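Methylxanthine N1-demethylase NdmA (Pseudomonas putida, PDB 6ICN) catalyses the N1-demethylation of caffeine to theobromine and formaldehyde, as a Rieske-type non-haem iron oxygenase that draws on NADH and molecular oxygen. Local coordinates at residues L31-H36 / D146-C151; R79-S84 / H102-D107; P163-V168 / A285-D290; F222-P227 / G239-T244. One frame throughout, in Å; residues are numbered along the deposited sequence.

Contact 1: residues L31-H36 / D146-C151; sequences LRHFWH and DSSFDC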
# COMPACT_ATOMS: atom_id res chain seq x y z
N LEU A 31 29.47 -10.08 26.06
CA LEU A 31 28.22 -10.81 25.83
C LEU A 31 28.40 -12.02 24.91
O LEU A 31 27.57 -12.93 24.95
CB LEU A 31 27.15 -9.87 25.27
CG LEU A 31 26.74 -8.76 26.24
CD1 LEU A 31 25.77 -7.78 25.55
CD2 LEU A 31 26.07 -9.37 27.45
N ARG A 32 29.45 -12.04 24.09
CA ARG A 32 29.68 -13.18 23.18
C ARG A 32 29.95 -14.47 23.95
O ARG A 32 29.80 -15.55 23.38
CB ARG A 32 30.85 -12.88 22.24
CG ARG A 32 30.64 -11.67 21.33
CD ARG A 32 31.88 -11.31 20.51
NE ARG A 32 32.36 -12.43 19.69
CZ ARG A 32 31.99 -12.63 18.43
NH1 ARG A 32 31.16 -11.78 17.84
NH2 ARG A 32 32.46 -13.68 17.76
N HIS A 33 30.31 -14.38 25.23
CA HIS A 33 30.63 -15.57 26.00
C HIS A 33 29.42 -16.28 26.57
O HIS A 33 29.57 -17.38 27.11
CB HIS A 33 31.59 -15.18 27.14
CG HIS A 33 32.95 -14.81 26.64
ND1 HIS A 33 33.98 -15.72 26.57
CD2 HIS A 33 33.42 -13.66 26.11
CE1 HIS A 33 35.04 -15.14 26.04
NE2 HIS A 33 34.73 -13.89 25.76
N PHE A 34 28.22 -15.71 26.46
CA PHE A 34 27.00 -16.33 26.96
C PHE A 34 26.26 -17.05 25.84
O PHE A 34 26.45 -16.78 24.65
CB PHE A 34 26.08 -15.29 27.59
CG PHE A 34 26.63 -14.67 28.84
CD1 PHE A 34 26.57 -15.37 30.04
CD2 PHE A 34 27.16 -13.39 28.82
CE1 PHE A 34 27.08 -14.81 31.21
CE2 PHE A 34 27.67 -12.82 29.98
CZ PHE A 34 27.61 -13.54 31.17
N TRP A 35 25.41 -17.99 26.24
CA TRP A 35 24.43 -18.58 25.34
C TRP A 35 23.26 -17.63 25.14
O TRP A 35 22.68 -17.14 26.12
CB TRP A 35 23.91 -19.90 25.91
CG TRP A 35 24.95 -20.99 26.00
CD1 TRP A 35 25.85 -21.20 27.02
CD2 TRP A 35 25.20 -22.02 25.03
NE1 TRP A 35 26.65 -22.29 26.73
CE2 TRP A 35 26.27 -22.82 25.52
CE3 TRP A 35 24.63 -22.35 23.80
CZ2 TRP A 35 26.76 -23.92 24.83
CZ3 TRP A 35 25.13 -23.45 23.10
CH2 TRP A 35 26.17 -24.23 23.63
N HIS A 36 22.88 -17.41 23.88
CA HIS A 36 21.71 -16.60 23.57
C HIS A 36 20.78 -17.38 22.66
O HIS A 36 21.24 -18.05 21.74
CB HIS A 36 22.11 -15.29 22.87
CG HIS A 36 23.07 -14.44 23.66
ND1 HIS A 36 22.67 -13.68 24.74
CD2 HIS A 36 24.39 -14.23 23.51
CE1 HIS A 36 23.72 -13.04 25.23
NE2 HIS A 36 24.78 -13.36 24.51
N ASP A 146 31.47 -17.20 21.60
CA ASP A 146 32.82 -17.39 22.13
C ASP A 146 32.76 -18.42 23.25
O ASP A 146 32.15 -18.17 24.31
CB ASP A 146 33.41 -16.07 22.63
CG ASP A 146 34.92 -16.15 22.84
OD1 ASP A 146 35.38 -17.22 23.28
OD2 ASP A 146 35.63 -15.16 22.56
N SER A 147 33.39 -19.57 23.04
CA SER A 147 33.39 -20.64 24.03
C SER A 147 34.72 -20.74 24.76
O SER A 147 34.90 -21.68 25.55
CB SER A 147 33.05 -21.98 23.37
OG SER A 147 31.76 -21.96 22.75
N SER A 148 35.63 -19.78 24.57
CA SER A 148 37.00 -19.93 25.05
C SER A 148 37.10 -19.84 26.58
O SER A 148 37.99 -20.45 27.18
CB SER A 148 37.92 -18.90 24.39
OG SER A 148 37.56 -17.57 24.74
N PHE A 149 36.20 -19.09 27.23
CA PHE A 149 36.22 -19.07 28.69
C PHE A 149 35.59 -20.31 29.28
O PHE A 149 35.89 -20.66 30.43
CB PHE A 149 35.49 -17.85 29.25
CG PHE A 149 36.21 -16.55 29.08
CD1 PHE A 149 37.42 -16.48 28.41
CD2 PHE A 149 35.67 -15.38 29.61
CE1 PHE A 149 38.07 -15.27 28.26
CE2 PHE A 149 36.32 -14.18 29.47
CZ PHE A 149 37.52 -14.11 28.80
N ASP A 150 34.67 -20.95 28.55
CA ASP A 150 34.08 -22.24 28.91
C ASP A 150 33.54 -22.27 30.34
O ASP A 150 33.81 -23.20 31.11
CB ASP A 150 35.09 -23.36 28.67
CG ASP A 150 34.42 -24.71 28.49
OD1 ASP A 150 33.19 -24.76 28.23
OD2 ASP A 150 35.12 -25.73 28.60
N CYS A 151 32.73 -21.26 30.70
CA CYS A 151 32.17 -21.23 32.04
C CYS A 151 30.71 -20.77 32.07
O CYS A 151 30.20 -20.42 33.14
CB CYS A 151 33.00 -20.31 32.96
SG CYS A 151 32.97 -18.57 32.50
O HOH W 1 34.69 -13.05 21.23
O HOH W 2 33.44 -18.32 26.63
O HOH W 3 31.95 -19.42 28.64

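Contact 2: residues R79-S84 / H102-D107; sequences RCAHRS and HGWQYD. With FES (Fe2/s2 (inorganic) cluster), chain D.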
# COMPACT_ATOMS: atom_id res chain seq x y z
N ARG A 79 28.19 -17.27 5.43
CA ARG A 79 29.08 -16.71 4.41
C ARG A 79 29.98 -17.82 3.89
O ARG A 79 30.86 -18.30 4.63
CB ARG A 79 29.91 -15.57 4.99
CG ARG A 79 30.78 -14.86 3.96
CD ARG A 79 31.57 -13.73 4.61
NE ARG A 79 32.47 -13.17 3.62
CZ ARG A 79 33.80 -13.27 3.64
NH1 ARG A 79 34.42 -13.87 4.65
NH2 ARG A 79 34.50 -12.75 2.65
N CYS A 80 29.76 -18.24 2.65
CA CYS A 80 30.56 -19.31 2.06
C CYS A 80 32.01 -18.86 1.87
O CYS A 80 32.29 -17.72 1.51
CB CYS A 80 29.95 -19.71 0.71
SG CYS A 80 30.81 -21.05 -0.14
N ALA A 81 32.96 -19.79 2.11
CA ALA A 81 34.38 -19.48 1.98
C ALA A 81 34.81 -19.22 0.54
O ALA A 81 35.82 -18.55 0.33
CB ALA A 81 35.22 -20.63 2.55
N HIS A 82 34.05 -19.71 -0.44
CA HIS A 82 34.43 -19.65 -1.85
C HIS A 82 34.26 -18.23 -2.40
O HIS A 82 35.24 -17.55 -2.71
CB HIS A 82 33.57 -20.64 -2.64
CG HIS A 82 33.87 -20.67 -4.10
ND1 HIS A 82 32.88 -20.82 -5.05
CD2 HIS A 82 35.03 -20.56 -4.78
CE1 HIS A 82 33.43 -20.82 -6.26
NE2 HIS A 82 34.73 -20.67 -6.12
N ARG A 83 33.00 -17.79 -2.53
CA ARG A 83 32.72 -16.46 -3.08
C ARG A 83 31.69 -15.71 -2.23
O ARG A 83 30.99 -14.82 -2.74
CB ARG A 83 32.24 -16.57 -4.55
CG ARG A 83 33.33 -17.07 -5.51
CD ARG A 83 34.45 -16.03 -5.59
NE ARG A 83 35.48 -16.29 -6.61
CZ ARG A 83 36.67 -16.83 -6.36
NH1 ARG A 83 36.99 -17.23 -5.13
NH2 ARG A 83 37.55 -16.96 -7.36
N SER A 84 31.59 -16.04 -0.95
CA SER A 84 30.90 -15.22 0.04
C SER A 84 29.38 -15.18 -0.13
O SER A 84 28.73 -14.34 0.48
CB SER A 84 31.44 -13.79 0.06
OG SER A 84 32.84 -13.77 0.27
N HIS A 102 27.83 -22.46 -5.96
CA HIS A 102 28.56 -23.50 -6.68
C HIS A 102 28.52 -24.83 -5.94
O HIS A 102 29.31 -25.73 -6.25
CB HIS A 102 30.01 -23.08 -6.95
CG HIS A 102 30.15 -21.68 -7.48
ND1 HIS A 102 30.28 -20.59 -6.66
CD2 HIS A 102 30.21 -21.20 -8.75
CE1 HIS A 102 30.42 -19.50 -7.38
NE2 HIS A 102 30.38 -19.83 -8.65
N GLY A 103 27.62 -24.97 -4.97
CA GLY A 103 27.35 -26.29 -4.41
C GLY A 103 28.39 -26.84 -3.45
O GLY A 103 28.36 -28.04 -3.16
N TRP A 104 29.30 -26.02 -2.93
CA TRP A 104 30.21 -26.55 -1.91
C TRP A 104 29.41 -27.07 -0.72
O TRP A 104 28.42 -26.47 -0.31
CB TRP A 104 31.18 -25.48 -1.42
CG TRP A 104 32.25 -25.07 -2.39
CD1 TRP A 104 32.25 -25.23 -3.75
CD2 TRP A 104 33.49 -24.43 -2.06
NE1 TRP A 104 33.42 -24.70 -4.28
CE2 TRP A 104 34.19 -24.22 -3.26
CE3 TRP A 104 34.07 -24.01 -0.86
CZ2 TRP A 104 35.45 -23.60 -3.30
CZ3 TRP A 104 35.31 -23.39 -0.90
CH2 TRP A 104 35.98 -23.19 -2.11
N GLN A 105 29.84 -28.20 -0.14
CA GLN A 105 29.11 -28.81 0.97
C GLN A 105 29.94 -28.73 2.24
O GLN A 105 31.10 -29.15 2.25
CB GLN A 105 28.77 -30.26 0.67
CG GLN A 105 27.88 -30.43 -0.53
CD GLN A 105 27.39 -31.86 -0.65
OE1 GLN A 105 28.00 -32.77 -0.09
NE2 GLN A 105 26.30 -32.07 -1.37
N TYR A 106 29.34 -28.21 3.31
CA TYR A 106 30.02 -28.04 4.59
C TYR A 106 29.50 -29.04 5.62
O TYR A 106 28.29 -29.23 5.76
CB TYR A 106 29.82 -26.62 5.12
CG TYR A 106 30.48 -25.59 4.24
CD1 TYR A 106 31.80 -25.25 4.46
CD2 TYR A 106 29.79 -24.99 3.19
CE1 TYR A 106 32.44 -24.30 3.66
CE2 TYR A 106 30.41 -24.03 2.37
CZ TYR A 106 31.74 -23.69 2.62
OH TYR A 106 32.41 -22.75 1.85
N ASP A 107 30.43 -29.66 6.37
CA ASP A 107 30.04 -30.61 7.40
C ASP A 107 29.72 -29.90 8.73
O ASP A 107 29.74 -28.67 8.83
CB ASP A 107 31.11 -31.71 7.56
CG ASP A 107 32.44 -31.19 8.11
OD1 ASP A 107 32.50 -30.11 8.73
OD2 ASP A 107 33.46 -31.94 7.96
FE1 FES D . 29.53 -20.94 -2.14
FE2 FES D . 30.76 -20.73 -4.50
S1 FES D . 30.04 -19.07 -3.18
S2 FES D . 30.09 -22.57 -3.51

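Contact 3: residues P163-V168 / A285-D290; sequences PRLRIV and AREQSD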
# COMPACT_ATOMS: atom_id res chain seq x y z
N PRO A 163 5.85 -32.71 34.68
CA PRO A 163 4.64 -33.18 34.00
C PRO A 163 3.35 -32.57 34.53
O PRO A 163 2.30 -32.79 33.92
CB PRO A 163 4.67 -34.70 34.24
CG PRO A 163 5.46 -34.85 35.50
CD PRO A 163 6.52 -33.78 35.44
N ARG A 164 3.38 -31.84 35.64
CA ARG A 164 2.18 -31.16 36.12
C ARG A 164 1.84 -29.92 35.30
O ARG A 164 0.76 -29.35 35.50
CB ARG A 164 2.35 -30.73 37.58
CG ARG A 164 2.63 -31.86 38.54
CD ARG A 164 2.96 -31.33 39.93
NE ARG A 164 4.08 -30.39 39.91
CZ ARG A 164 4.06 -29.20 40.49
NH1 ARG A 164 2.98 -28.79 41.14
NH2 ARG A 164 5.13 -28.41 40.43
N LEU A 165 2.72 -29.48 34.40
CA LEU A 165 2.59 -28.18 33.75
C LEU A 165 2.50 -28.34 32.24
O LEU A 165 3.30 -29.06 31.64
CB LEU A 165 3.77 -27.28 34.10
CG LEU A 165 4.18 -27.14 35.57
CD1 LEU A 165 5.37 -26.20 35.70
CD2 LEU A 165 3.00 -26.66 36.42
N ARG A 166 1.54 -27.64 31.63
CA ARG A 166 1.43 -27.54 30.18
C ARG A 166 2.25 -26.33 29.73
O ARG A 166 2.07 -25.24 30.26
CB ARG A 166 -0.03 -27.38 29.77
CG ARG A 166 -0.27 -27.03 28.29
CD ARG A 166 -1.76 -26.98 27.94
NE ARG A 166 -1.98 -26.64 26.54
CZ ARG A 166 -1.93 -27.52 25.55
NH1 ARG A 166 -1.68 -28.80 25.81
NH2 ARG A 166 -2.15 -27.13 24.29
N ILE A 167 3.14 -26.54 28.76
CA ILE A 167 4.08 -25.52 28.29
C ILE A 167 3.63 -25.00 26.92
O ILE A 167 3.33 -25.79 26.03
CB ILE A 167 5.51 -26.08 28.20
CG1 ILE A 167 6.00 -26.51 29.59
CG2 ILE A 167 6.45 -25.05 27.58
CD1 ILE A 167 7.37 -27.15 29.58
N VAL A 168 3.63 -23.67 26.75
CA VAL A 168 3.34 -23.02 25.48
C VAL A 168 4.52 -22.13 25.11
O VAL A 168 4.94 -21.28 25.91
CB VAL A 168 2.04 -22.19 25.55
CG1 VAL A 168 1.87 -21.34 24.28
CG2 VAL A 168 0.83 -23.09 25.82
N ALA A 285 4.25 -21.73 31.27
CA ALA A 285 3.80 -23.03 31.72
C ALA A 285 2.75 -22.85 32.79
O ALA A 285 2.83 -21.92 33.60
CB ALA A 285 4.95 -23.88 32.28
N ARG A 286 1.74 -23.73 32.80
CA ARG A 286 0.69 -23.56 33.79
C ARG A 286 0.21 -24.91 34.30
O ARG A 286 0.13 -25.89 33.55
CB ARG A 286 -0.49 -22.75 33.25
CG ARG A 286 -1.25 -23.39 32.08
CD ARG A 286 -2.11 -22.30 31.44
NE ARG A 286 -3.18 -22.81 30.58
CZ ARG A 286 -3.02 -23.15 29.31
NH1 ARG A 286 -1.83 -23.09 28.73
NH2 ARG A 286 -4.08 -23.56 28.61
N GLU A 287 -0.10 -24.93 35.60
CA GLU A 287 -0.61 -26.12 36.26
C GLU A 287 -2.07 -26.36 35.92
O GLU A 287 -2.48 -27.49 35.62
CB GLU A 287 -0.41 -25.97 37.77
CG GLU A 287 -0.81 -27.17 38.58
CD GLU A 287 -0.57 -26.93 40.07
OE1 GLU A 287 -0.41 -25.76 40.47
OE2 GLU A 287 -0.55 -27.93 40.82
N GLN A 288 -2.89 -25.30 35.96
CA GLN A 288 -4.29 -25.37 35.55
C GLN A 288 -4.33 -25.16 34.04
O GLN A 288 -4.18 -24.03 33.56
CB GLN A 288 -5.12 -24.33 36.29
CG GLN A 288 -5.48 -24.74 37.71
CD GLN A 288 -6.35 -23.70 38.42
OE1 GLN A 288 -6.69 -22.66 37.85
NE2 GLN A 288 -6.72 -23.99 39.67
N SER A 289 -4.54 -26.23 33.28
CA SER A 289 -4.33 -26.17 31.83
C SER A 289 -5.54 -26.66 31.04
O SER A 289 -5.40 -26.97 29.84
CB SER A 289 -3.09 -26.95 31.43
OG SER A 289 -3.20 -28.33 31.75
N ASP A 290 -6.71 -26.76 31.66
CA ASP A 290 -7.90 -27.16 30.91
C ASP A 290 -8.51 -25.99 30.13
O ASP A 290 -9.40 -26.21 29.31
CB ASP A 290 -8.94 -27.74 31.87
CG ASP A 290 -9.18 -26.83 33.09
OD1 ASP A 290 -8.23 -26.47 33.80
OD2 ASP A 290 -10.37 -26.47 33.29
O HOH W 4 -1.47 -29.31 33.46
O HOH W 5 0.98 -22.98 29.47

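Contact 4: residues F222-P227 / G239-T244; sequences FVYDTP and GSFSYT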
# COMPACT_ATOMS: atom_id res chain seq x y z
N PHE A 222 15.43 -13.68 43.65
CA PHE A 222 14.70 -12.81 44.56
C PHE A 222 13.21 -13.12 44.48
O PHE A 222 12.72 -13.68 43.49
CB PHE A 222 14.98 -11.32 44.28
CG PHE A 222 14.84 -10.90 42.83
CD1 PHE A 222 15.92 -10.99 41.95
CD2 PHE A 222 13.65 -10.36 42.37
CE1 PHE A 222 15.79 -10.59 40.61
CE2 PHE A 222 13.50 -9.95 41.03
CZ PHE A 222 14.57 -10.07 40.16
N VAL A 223 12.48 -12.77 45.55
CA VAL A 223 11.07 -13.10 45.73
C VAL A 223 10.27 -11.84 46.04
O VAL A 223 10.73 -10.97 46.79
CB VAL A 223 10.88 -14.16 46.84
CG1 VAL A 223 9.41 -14.50 47.04
CG2 VAL A 223 11.67 -15.42 46.51
N TYR A 224 9.06 -11.74 45.47
CA TYR A 224 8.21 -10.55 45.58
C TYR A 224 6.76 -10.99 45.74
O TYR A 224 6.21 -11.62 44.83
CB TYR A 224 8.39 -9.65 44.36
CG TYR A 224 7.44 -8.46 44.23
CD1 TYR A 224 6.85 -7.87 45.35
CD2 TYR A 224 7.15 -7.91 42.97
CE1 TYR A 224 5.99 -6.79 45.22
CE2 TYR A 224 6.29 -6.82 42.84
CZ TYR A 224 5.72 -6.26 43.97
OH TYR A 224 4.86 -5.18 43.86
N ASP A 225 6.15 -10.65 46.87
CA ASP A 225 4.72 -10.93 47.09
C ASP A 225 3.92 -9.71 46.64
O ASP A 225 3.88 -8.70 47.34
CB ASP A 225 4.46 -11.27 48.55
CG ASP A 225 5.24 -12.49 49.00
OD1 ASP A 225 5.20 -13.51 48.28
OD2 ASP A 225 5.89 -12.42 50.07
N THR A 226 3.29 -9.81 45.47
CA THR A 226 2.52 -8.70 44.91
C THR A 226 1.26 -8.44 45.74
O THR A 226 0.84 -9.29 46.53
CB THR A 226 2.15 -8.98 43.45
OG1 THR A 226 1.27 -10.12 43.37
CG2 THR A 226 3.41 -9.25 42.61
N PRO A 227 0.66 -7.25 45.59
CA PRO A 227 -0.58 -6.96 46.34
C PRO A 227 -1.70 -7.94 46.01
O PRO A 227 -1.82 -8.44 44.88
CB PRO A 227 -0.94 -5.54 45.89
CG PRO A 227 0.37 -4.93 45.51
CD PRO A 227 1.19 -6.05 44.93
N GLY A 239 0.52 -13.04 41.91
CA GLY A 239 0.61 -13.81 43.13
C GLY A 239 1.95 -13.66 43.81
O GLY A 239 2.55 -12.58 43.78
N SER A 240 2.44 -14.73 44.44
CA SER A 240 3.79 -14.73 45.00
C SER A 240 4.80 -15.03 43.90
O SER A 240 4.73 -16.09 43.27
CB SER A 240 3.89 -15.74 46.14
OG SER A 240 5.25 -15.90 46.51
N PHE A 241 5.76 -14.11 43.70
CA PHE A 241 6.69 -14.15 42.57
C PHE A 241 8.06 -14.64 43.03
O PHE A 241 8.69 -14.01 43.88
CB PHE A 241 6.87 -12.75 41.97
CG PHE A 241 5.74 -12.26 41.10
CD1 PHE A 241 4.55 -12.97 41.00
CD2 PHE A 241 5.88 -11.08 40.38
CE1 PHE A 241 3.53 -12.49 40.19
CE2 PHE A 241 4.86 -10.60 39.57
CZ PHE A 241 3.68 -11.31 39.48
N SER A 242 8.57 -15.70 42.40
CA SER A 242 9.93 -16.16 42.66
C SER A 242 10.75 -16.09 41.37
O SER A 242 10.45 -16.81 40.41
CB SER A 242 9.94 -17.59 43.21
OG SER A 242 11.27 -18.05 43.33
N TYR A 243 11.77 -15.23 41.35
CA TYR A 243 12.58 -14.98 40.16
C TYR A 243 13.90 -15.74 40.23
O TYR A 243 14.61 -15.66 41.24
CB TYR A 243 12.91 -13.49 40.00
CG TYR A 243 11.75 -12.56 39.74
CD1 TYR A 243 10.95 -12.10 40.78
CD2 TYR A 243 11.48 -12.10 38.44
CE1 TYR A 243 9.91 -11.22 40.55
CE2 TYR A 243 10.44 -11.20 38.21
CZ TYR A 243 9.66 -10.77 39.27
OH TYR A 243 8.62 -9.90 39.06
N THR A 244 14.25 -16.41 39.14
CA THR A 244 15.58 -16.97 38.94
C THR A 244 16.07 -16.43 37.61
O THR A 244 15.57 -16.84 36.55
CB THR A 244 15.57 -18.49 38.93
OG1 THR A 244 14.94 -18.97 40.12
CG2 THR A 244 16.99 -19.02 38.84

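Contact 1: residues L31-H36 / D146-C151
The imidazole of His33 is sandwiched between Asp146 and Phe149. An Asx turn headed by Asp146 forms one side of the sandwich, in the loop after strand 140-144 of the Rieske-domain sheet. On one face, CB of Asp146 sits 3.9 Å from the imidazole centroid. The carboxylate continues over the same face, CG 3.4 Å from CE1 of His33, its plane 24° from the ring. CG of Asp146 is anti to the backbone N (chi1 -165°), which lays the carboxylate there. On the opposite face the Phe149 ring stacks face to face, centroids 4.0 Å apart and planes at 28°. CE1 of His33 lies over the centre of that phenyl ring. The Asp146 carboxylate also holds its own loop: OD1 accepts from both N and OG of Ser148. With an alanine for the aspartate CB could stay over the ring, but Ser148 N and OG would probably lose their shared acceptor and the imidazole the carboxylate stacked on it. The backbones are tied by Asp146 N to Arg32 O, 2.9 Å. Arg32 pairs with Glu62, and its NE reaches Asp146 OD2 through a water. A second water lies 2.7 Å from His33 ND1, donates to Asp146 O and accepts from Phe149 N.

Contact 2: residues R79-S84 / H102-D107
The [2Fe-2S] site of the Rieske domain lies between these two segments: Cys80 and His82 come from 79-84, His102 from 102-107, and Cys99 lies just before the latter. Cys80 SG binds FE1 at 2.4 Å. FE2 is held by ND1 of His82 and ND1 of His102, each at 2.2 Å. The shared iron brings the two ND1 atoms close without a hydrogen bond. The imidazoles meet as an offset edge-to-face pair, planes at 76°, with the edge of His82 toward the face of His102. Trp104 turns a ring face to the cluster, with CD1 3.4 Å from FES S2. The same indole takes His82 CB over its six-membered ring, 3.4 Å from the centroid. With CG anti to the backbone N (chi1 180°), the His82 imidazole runs on past this ring, nearly parallel but slid aside. On its other face lies CG of Arg83. NE2 of His82 hydrogen-bonds to Asp329, and NE2 of His102 to Asp188, both of the second subunit, so the cluster's ligands meet the subunit interface. Tyr106 brings its hydroxyl to 3.1 Å from Cys80 SG, and its OH accepts from Ala81 N at 3.0 Å.

Contact 3: residues P163-V168 / A285-D290
The guanidinium of Arg286 has CB of Ser289 over one face, offset toward the rim. At its edge, in plane, lie CG2 of Val168 and a water. NH1 of Arg286 is 3.9 Å from that methyl carbon and donates to the water, which donates to Arg166 O. The guanidinium of Arg166 is turned 89° from that of Arg286. NH1 of Arg286 lies at the edge of the Arg166 group, 4.2 Å from Arg166 NE. Two like charges are therefore close, but Asp293 forms salt bridges with both arginines and Asp291 with NE of Arg286, which probably offsets the repulsion. Pointing CG away from the backbone N (chi1 170°), the extended Arg166 chain runs alongside Arg286 and past Ser289. CB of Arg166 packs 3.5 Å from CB of Ser289.

The backbones form the antiparallel pairing of a strand outermost within this chain, 166-175, with strand 277-286 in the sheet of the catalytic domain. Arg166 and Arg286 are a hydrogen-bonded pair, their two N-to-O bonds each 3.0 Å. Ile167 and Ala285 are the non-hydrogen-bonded pair that follows. On the face away from the arginines, CB of Ala285 touches CB of Leu165 and CG1 of Ile167. CD2 of Leu165 reaches over to CB of Glu287, 3.7 Å away. Just before strand 166-175 begins and past the end of 277-286, a second water donates to Arg164 O and Glu287 O and hydrogen-bonds to Ser289 OG. Arg164 has Asp162 as its closer partner; its NH1 makes a long salt bridge to Glu287 OE2, 3.6 Å, with guanidinium and carboxylate planes 75° apart.

Contact 4: residues F222-P227 / G239-T244
Phe222 stacks on Tyr243 across two neighbouring antiparallel strands. CB of Phe222 leaves the sheet on the face that also carries Tyr224 and Phe241. CG then stands between the backbone N and the carbonyl carbon (chi1 50°), which swings the ring toward Tyr243. Along the near side of the ring, CD2 lies 3.6 Å from CD1 of Tyr243. CE2 comes closest, 3.3 Å from that same CD1, over the face of the tyrosine ring. At the tip, CZ meets CG and CB of Tyr243. The result is an offset stack, centroids 4.6 Å apart and planes at 21°, with Tyr243 CB over the phenyl face as a CH-pi contact. Were a serine here instead of the phenylalanine, the Tyr243 ring would probably lose its stacking partner and be freer to turn.

The backbone beneath is firmly paired. Phe222 with Tyr243 and Tyr224 with Phe241 are hydrogen-bonded pairs. On the other face, Ser240 OG donates to Asp225 OD1 at 3.0 Å. Beyond the strand end, Thr226 OG1 donates to Gly239 O at 2.8 Å. Its methyl CG2 sits over the centre of the Phe241 ring, 3.7 Å from the centroid. Phe241 touches the bound caffeine, so Thr226 probably acts as a second-shell residue that steadies its ring.

Strand 239-246 is hydrogen-bonded on its other side to strand 250-257, whose Leu253 touches both Phe241 and Tyr243. Tyr224 packs on Phe189, in the loop between helices 179-186 and 192-195.

In the fold
Contacts 2 and 4 are buried, contact 3 is partly buried and contact 1 lies at the surface. Contact 2 is nested in the loop closed by contact 1, which lies at the edge of the Rieske sheet against helix 350-358. Contact 4 is nested in the loop closed by contact 3, and these two share the seven-stranded sheet of the catalytic part. Chemistry follows place. Metal ligation organises contact 2, which a second subunit also meets. Contact 4 is aromatic and borders caffeine. Contact 3, at the sheet's outer strand, gathers charges and waters. Contact 1 mixes stacking with water bridges. Contacts 2 and 4 lie on opposite sides of the chain's centre, about 50 Å apart between centres.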